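Local coordinates for protein aspartyl-tRNA synthetase 2 (Thermus thermophilus, PDB 1N9W) that attaches L-aspartate, first activated by ATP as Asp-AMP, to both tRNA(Asp) and tRNA(Asn) with similar efficiencies, at residues F21-R26 against F33-D38; G41-V46 against L75-K80. One frame throughout, in Å; residues are numbered along the deposited sequence.

Overall arrangement
Both contacts belong to the OB-fold that binds the anticodon in synthetases of this type, and they come in series along the chain. Contact 1 closes first: strand 15-28 turns back through a tight hairpin, and 21-26 pairs antiparallel with 33-38. After a second turn the chain enters strand 41-47, which lies beside 31-38 in the same sheet. Contact 2 then closes a longer excursion, through strand 58-67, when 75-80 returns alongside 41-46 in parallel. The two contacts neither nest nor cross. They meet where Leu34 and Leu36 pair with Val45 and Val43, and Arg26, Gln44 and Glu76, all sites of tRNA interaction, are spread over them.

Contact 1 of 2, residues F21-R26 against F33-D38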
loop_
_atom_site.group_PDB
_atom_site.type_symbol
_atom_site.label_atom_id
_atom_site.label_comp_id
_atom_site.label_asym_id
_atom_site.label_seq_id
_atom_site.Cartn_x
_atom_site.Cartn_y
_atom_site.Cartn_z
ATOM N N PHE B 21 -1.447 20.155 -19.251
ATOM C CA PHE B 21 -2.602 21.053 -19.182
ATOM C C PHE B 21 -2.178 22.503 -19.276
ATOM O O PHE B 21 -1.130 22.884 -18.756
ATOM C CB PHE B 21 -3.362 20.874 -17.866
ATOM C CG PHE B 21 -3.848 19.480 -17.630
ATOM C CD1 PHE B 21 -3.002 18.517 -17.082
ATOM C CD2 PHE B 21 -5.146 19.118 -17.975
ATOM C CE1 PHE B 21 -3.448 17.223 -16.876
ATOM C CE2 PHE B 21 -5.597 17.821 -17.773
ATOM C CZ PHE B 21 -4.752 16.867 -17.224
ATOM N N LEU B 22 -3.004 23.321 -19.918
ATOM C CA LEU B 22 -2.697 24.738 -20.053
ATOM C C LEU B 22 -2.802 25.454 -18.692
ATOM O O LEU B 22 -3.900 25.754 -18.224
ATOM C CB LEU B 22 -3.659 25.361 -21.067
ATOM C CG LEU B 22 -3.498 26.841 -21.444
ATOM C CD1 LEU B 22 -2.101 27.118 -21.994
ATOM C CD2 LEU B 22 -4.566 27.178 -22.484
ATOM N N HIS B 23 -1.659 25.726 -18.070
ATOM C CA HIS B 23 -1.634 26.396 -16.768
ATOM C C HIS B 23 -2.182 27.824 -16.937
ATOM O O HIS B 23 -3.056 28.241 -16.186
ATOM C CB HIS B 23 -0.206 26.424 -16.216
ATOM C CG HIS B 23 -0.134 26.578 -14.730
ATOM N ND1 HIS B 23 -0.528 25.586 -13.859
ATOM C CD2 HIS B 23 0.272 27.616 -13.962
ATOM C CE1 HIS B 23 -0.372 26.010 -12.617
ATOM N NE2 HIS B 23 0.110 27.238 -12.652
ATOM N N TRP B 24 -1.647 28.569 -17.905
ATOM C CA TRP B 24 -2.129 29.910 -18.234
ATOM C C TRP B 24 -1.712 30.285 -19.643
ATOM O O TRP B 24 -0.927 29.582 -20.291
ATOM C CB TRP B 24 -1.687 31.009 -17.236
ATOM C CG TRP B 24 -0.217 31.183 -17.006
ATOM C CD1 TRP B 24 0.456 30.909 -15.851
ATOM C CD2 TRP B 24 0.767 31.660 -17.940
ATOM N NE1 TRP B 24 1.796 31.183 -16.001
ATOM C CE2 TRP B 24 2.015 31.644 -17.272
ATOM C CE3 TRP B 24 0.715 32.100 -19.267
ATOM C CZ2 TRP B 24 3.203 32.043 -17.896
ATOM C CZ3 TRP B 24 1.902 32.498 -19.886
ATOM C CH2 TRP B 24 3.126 32.469 -19.197
ATOM N N ARG B 25 -2.256 31.398 -20.117
ATOM C CA ARG B 25 -1.982 31.880 -21.458
ATOM C C ARG B 25 -1.894 33.405 -21.457
ATOM O O ARG B 25 -2.467 34.075 -20.601
ATOM C CB ARG B 25 -3.114 31.420 -22.395
ATOM C CG ARG B 25 -4.502 31.913 -21.941
ATOM C CD ARG B 25 -5.687 31.388 -22.762
ATOM N NE ARG B 25 -6.905 32.112 -22.387
ATOM C CZ ARG B 25 -8.079 32.028 -23.009
ATOM N NH1 ARG B 25 -8.241 31.236 -24.063
ATOM N NH2 ARG B 25 -9.100 32.759 -22.573
ATOM N N ARG B 26 -1.148 33.931 -22.417
ATOM C CA ARG B 26 -0.977 35.365 -22.613
ATOM C C ARG B 26 -1.055 35.427 -24.125
ATOM O O ARG B 26 -0.128 35.008 -24.817
ATOM C CB ARG B 26 0.396 35.815 -22.159
ATOM C CG ARG B 26 0.761 35.310 -20.792
ATOM C CD ARG B 26 0.282 36.245 -19.718
ATOM N NE ARG B 26 0.676 35.792 -18.381
ATOM C CZ ARG B 26 -0.040 34.955 -17.636
ATOM N NH1 ARG B 26 -1.189 34.467 -18.093
ATOM N NH2 ARG B 26 0.380 34.629 -16.424
ATOM N N PHE B 33 1.993 33.245 -25.564
ATOM C CA PHE B 33 2.761 32.556 -24.554
ATOM C C PHE B 33 1.839 31.644 -23.770
ATOM O O PHE B 33 0.775 32.061 -23.307
ATOM C CB PHE B 33 3.426 33.576 -23.620
ATOM C CG PHE B 33 4.564 34.324 -24.255
ATOM C CD1 PHE B 33 5.828 33.745 -24.340
ATOM C CD2 PHE B 33 4.374 35.604 -24.781
ATOM C CE1 PHE B 33 6.889 34.422 -24.930
ATOM C CE2 PHE B 33 5.431 36.293 -25.375
ATOM C CZ PHE B 33 6.699 35.699 -25.452
ATOM N N LEU B 34 2.238 30.384 -23.647
ATOM C CA LEU B 34 1.454 29.407 -22.909
ATOM C C LEU B 34 2.352 28.816 -21.855
ATOM O O LEU B 34 3.573 28.777 -22.006
ATOM C CB LEU B 34 0.973 28.288 -23.830
ATOM C CG LEU B 34 0.218 28.701 -25.091
ATOM C CD1 LEU B 34 -0.056 27.462 -25.916
ATOM C CD2 LEU B 34 -1.074 29.416 -24.724
ATOM N N LEU B 35 1.750 28.374 -20.772
ATOM C CA LEU B 35 2.504 27.741 -19.719
ATOM C C LEU B 35 1.859 26.363 -19.666
ATOM O O LEU B 35 0.668 26.260 -19.385
ATOM C CB LEU B 35 2.296 28.477 -18.401
ATOM C CG LEU B 35 3.409 28.183 -17.416
ATOM C CD1 LEU B 35 4.649 28.981 -17.813
ATOM C CD2 LEU B 35 2.964 28.538 -16.000
ATOM N N LEU B 36 2.619 25.319 -19.982
ATOM C CA LEU B 36 2.088 23.959 -19.973
ATOM C C LEU B 36 2.628 23.232 -18.768
ATOM O O LEU B 36 3.823 23.315 -18.486
ATOM C CB LEU B 36 2.504 23.199 -21.246
ATOM C CG LEU B 36 2.013 21.751 -21.413
ATOM C CD1 LEU B 36 1.917 21.386 -22.908
ATOM C CD2 LEU B 36 2.942 20.782 -20.680
ATOM N N ARG B 37 1.777 22.531 -18.029
ATOM C CA ARG B 37 2.330 21.794 -16.903
ATOM C C ARG B 37 1.975 20.324 -16.937
ATOM O O ARG B 37 0.836 19.948 -17.219
ATOM C CB ARG B 37 1.894 22.382 -15.559
ATOM C CG ARG B 37 0.484 22.110 -15.223
ATOM C CD ARG B 37 0.151 22.008 -13.734
ATOM N NE ARG B 37 -1.186 21.407 -13.814
ATOM C CZ ARG B 37 -2.314 22.090 -13.979
ATOM N NH1 ARG B 37 -2.314 23.423 -14.013
ATOM N NH2 ARG B 37 -3.411 21.428 -14.293
ATOM N N ASP B 38 2.968 19.487 -16.681
ATOM C CA ASP B 38 2.686 18.074 -16.638
ATOM C C ASP B 38 2.960 17.623 -15.198
ATOM O O ASP B 38 3.142 18.471 -14.319
ATOM C CB ASP B 38 3.462 17.278 -17.731
ATOM C CG ASP B 38 4.970 17.421 -17.642
ATOM O OD1 ASP B 38 5.477 17.670 -16.530
ATOM O OD2 ASP B 38 5.655 17.232 -18.684
#
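Trp24 and Leu35 make the main apolar contact between these antiparallel strands. The indole lies flat against Leu35, whose CB sits 3.5 Å from the five-membered ring centroid in a CH-pi contact. Trp24 CG stands between backbone N and carbonyl carbon (chi1 57°), 3.9 Å from Leu35 CB. Over the opposite face lies the guanidinium of Arg26, a tRNA-interacting residue, with NH2 above the ring centre. The indole is thus sandwiched, and Arg26 NH1 steadies the guanidinium by bonding Arg25 O. An alanine at Trp24 would probably leave Leu35 CB without its aromatic cover and the guanidinium, still held by that bond, without the ring beneath it. On the other face of the sheet, Leu22 CD1 meets Leu34 CD2 at 3.7 Å.

The polar side-chain contact is Arg37 with His23: Arg37 NH1 donates to His23 ND1 over 2.8 Å, with the flat groups turned 80° apart. Phe21 CB lies over a face of this guanidinium. Glu56 holds NH2 through a salt bridge, so each terminal nitrogen has a polar partner, which limits rotation of the group.

Backbone bonds complete the pairing: Phe21 and Arg37 exchange two, as do Arg26 and Phe33. Between them His23 N bonds Leu35 O and Leu35 N bonds Trp24 O; His23 and Trp24 thus share one partner, a classic beta bulge.

This hairpin belongs to the OB-fold. Strand 41-47 pairs with the far edge of 33-38, strand 58-67 pairs with 15-28 and touches Phe21, Leu22 and Leu36, and Phe223 of the second subunit meets the Phe21 ring edge-to-face.

Contact 2 of 2, residues G41-V46 against L75-K80; sequences GVVQVV and LEVQAK
Val46 takes part in two of the three backbone hydrogen bonds that join these parallel strands, whose short axes run 28° apart: Val46 N gives to Val77 O at 2.8 Å and Val46 O receives from Ala79 N, while Val77 N gives to Gln44 O at 3.0 Å. Toward the start of the pair the strands splay, and a water bridges them, accepting from Gln44 N and donating to Leu75 O over 2.6 Å.

Apolar side chains collect on the face carrying Val45 and Val77. Val45 CG1, anti to the backbone N (chi1 170°), reaches Ala79 CB at 3.8 Å, and Val45 CG2 lies more loosely beside Val77 CB. Val43 CG2 meets Val77 CG2 at 4.2 Å.

The other face is mixed: beside Val46 it carries Gln44 and Glu76, two residues that interact with tRNA. Their side chains run side by side and point the same way, both extended beyond CG. Val46 CG2 comes 3.5 Å from Glu76 CD, placing a methyl against the carboxylate. That carboxylate is held at both oxygens: Gln78 NE2 donates to the anti lone pair of Glu76 OE2 over 2.8 Å, and Asn68, another tRNA-interacting residue, bonds OE1. Such bonds are likely to favour the ionised acid and fix its rotation.

Parallel pairing of strand 41-47 with 75-79 is the one that closes an OB-fold barrel. Strand 31-38 pairs with the other edge of 41-46 and sets Phe33 against Gln44 and Val46; strand 58-67 flanks 75-79 through Val66 and Leu64; and Leu18 of strand 15-28 packs on Val43 and Val77 from within.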
loop_
_atom_site.group_PDB
_atom_site.type_symbol
_atom_site.label_atom_id
_atom_site.label_comp_id
_atom_site.label_asym_id
_atom_site.label_seq_id
_atom_site.Cartn_x
_atom_site.Cartn_y
_atom_site.Cartn_z
ATOM N N GLY B 41 6.171 19.315 -13.795
ATOM C CA GLY B 41 6.446 20.743 -13.725
ATOM C C GLY B 41 5.776 21.595 -14.787
ATOM O O GLY B 41 4.830 21.156 -15.448
ATOM N N VAL B 42 6.256 22.829 -14.944
ATOM C CA VAL B 42 5.691 23.731 -15.941
ATOM C C VAL B 42 6.742 24.220 -16.931
ATOM O O VAL B 42 7.909 24.413 -16.585
ATOM C CB VAL B 42 5.016 24.988 -15.300
ATOM C CG1 VAL B 42 3.923 24.562 -14.321
ATOM C CG2 VAL B 42 6.060 25.850 -14.592
ATOM N N VAL B 43 6.313 24.409 -18.167
ATOM C CA VAL B 43 7.199 24.897 -19.204
ATOM C C VAL B 43 6.485 25.927 -20.082
ATOM O O VAL B 43 5.285 25.806 -20.368
ATOM C CB VAL B 43 7.731 23.741 -20.093
ATOM C CG1 VAL B 43 6.584 23.095 -20.889
ATOM C CG2 VAL B 43 8.803 24.268 -21.027
ATOM N N GLN B 44 7.229 26.952 -20.491
ATOM C CA GLN B 44 6.697 27.996 -21.349
ATOM C C GLN B 44 6.682 27.449 -22.771
ATOM O O GLN B 44 7.632 26.797 -23.218
ATOM C CB GLN B 44 7.576 29.267 -21.291
ATOM C CG GLN B 44 7.024 30.450 -22.122
ATOM C CD GLN B 44 7.780 31.769 -21.924
ATOM O OE1 GLN B 44 8.789 32.047 -22.597
ATOM N NE2 GLN B 44 7.289 32.591 -20.994
ATOM N N VAL B 45 5.583 27.684 -23.472
ATOM C CA VAL B 45 5.450 27.223 -24.845
ATOM C C VAL B 45 5.163 28.486 -25.622
ATOM O O VAL B 45 4.361 29.316 -25.194
ATOM C CB VAL B 45 4.284 26.210 -24.997
ATOM C CG1 VAL B 45 4.002 25.937 -26.463
ATOM C CG2 VAL B 45 4.647 24.907 -24.303
ATOM N N VAL B 46 5.852 28.655 -26.745
ATOM C CA VAL B 46 5.650 29.832 -27.563
ATOM C C VAL B 46 5.019 29.449 -28.889
ATOM O O VAL B 46 5.517 28.583 -29.611
ATOM C CB VAL B 46 6.993 30.588 -27.831
ATOM C CG1 VAL B 46 6.721 31.855 -28.633
ATOM C CG2 VAL B 46 7.671 30.946 -26.515
ATOM N N LEU B 75 14.184 27.178 -19.684
ATOM C CA LEU B 75 13.843 26.556 -20.967
ATOM C C LEU B 75 12.575 27.099 -21.600
ATOM O O LEU B 75 11.765 27.752 -20.951
ATOM C CB LEU B 75 13.628 25.050 -20.790
ATOM C CG LEU B 75 14.798 24.142 -21.090
ATOM C CD1 LEU B 75 15.511 24.698 -22.302
ATOM C CD2 LEU B 75 15.722 24.071 -19.909
ATOM N N GLU B 76 12.390 26.756 -22.864
ATOM C CA GLU B 76 11.233 27.187 -23.605
ATOM C C GLU B 76 11.001 26.233 -24.781
ATOM O O GLU B 76 11.944 25.634 -25.300
ATOM C CB GLU B 76 11.475 28.627 -24.073
ATOM C CG GLU B 76 10.876 29.020 -25.392
ATOM C CD GLU B 76 11.088 30.518 -25.688
ATOM O OE1 GLU B 76 10.864 31.336 -24.778
ATOM O OE2 GLU B 76 11.447 30.859 -26.818
ATOM N N VAL B 77 9.745 26.040 -25.168
ATOM C CA VAL B 77 9.475 25.191 -26.317
ATOM C C VAL B 77 8.759 26.030 -27.364
ATOM O O VAL B 77 7.676 26.556 -27.108
ATOM C CB VAL B 77 8.584 23.973 -25.979
ATOM C CG1 VAL B 77 8.225 23.237 -27.268
ATOM C CG2 VAL B 77 9.299 23.023 -25.032
ATOM N N GLN B 78 9.370 26.173 -28.532
ATOM C CA GLN B 78 8.747 26.931 -29.607
ATOM C C GLN B 78 7.877 25.928 -30.377
ATOM O O GLN B 78 8.380 25.063 -31.091
ATOM C CB GLN B 78 9.842 27.587 -30.478
ATOM C CG GLN B 78 10.249 29.012 -29.983
ATOM C CD GLN B 78 11.706 29.411 -30.274
ATOM O OE1 GLN B 78 12.186 29.291 -31.399
ATOM N NE2 GLN B 78 12.406 29.900 -29.250
ATOM N N ALA B 79 6.563 26.041 -30.197
ATOM C CA ALA B 79 5.609 25.125 -30.817
ATOM C C ALA B 79 5.529 25.116 -32.338
ATOM O O ALA B 79 5.437 26.162 -32.982
ATOM C CB ALA B 79 4.216 25.370 -30.235
ATOM N N LYS B 80 5.552 23.915 -32.901
ATOM C CA LYS B 80 5.429 23.738 -34.336
ATOM C C LYS B 80 3.972 23.304 -34.518
ATOM O O LYS B 80 3.364 23.483 -35.581
ATOM C CB LYS B 80 6.360 22.617 -34.822
ATOM C CG LYS B 80 7.758 22.647 -34.210
ATOM C CD LYS B 80 8.672 23.670 -34.864
ATOM C CE LYS B 80 9.131 23.200 -36.235
ATOM N NZ LYS B 80 10.068 24.180 -36.847
HETATM O O HOH W 1 9.813 27.496 -19.292
#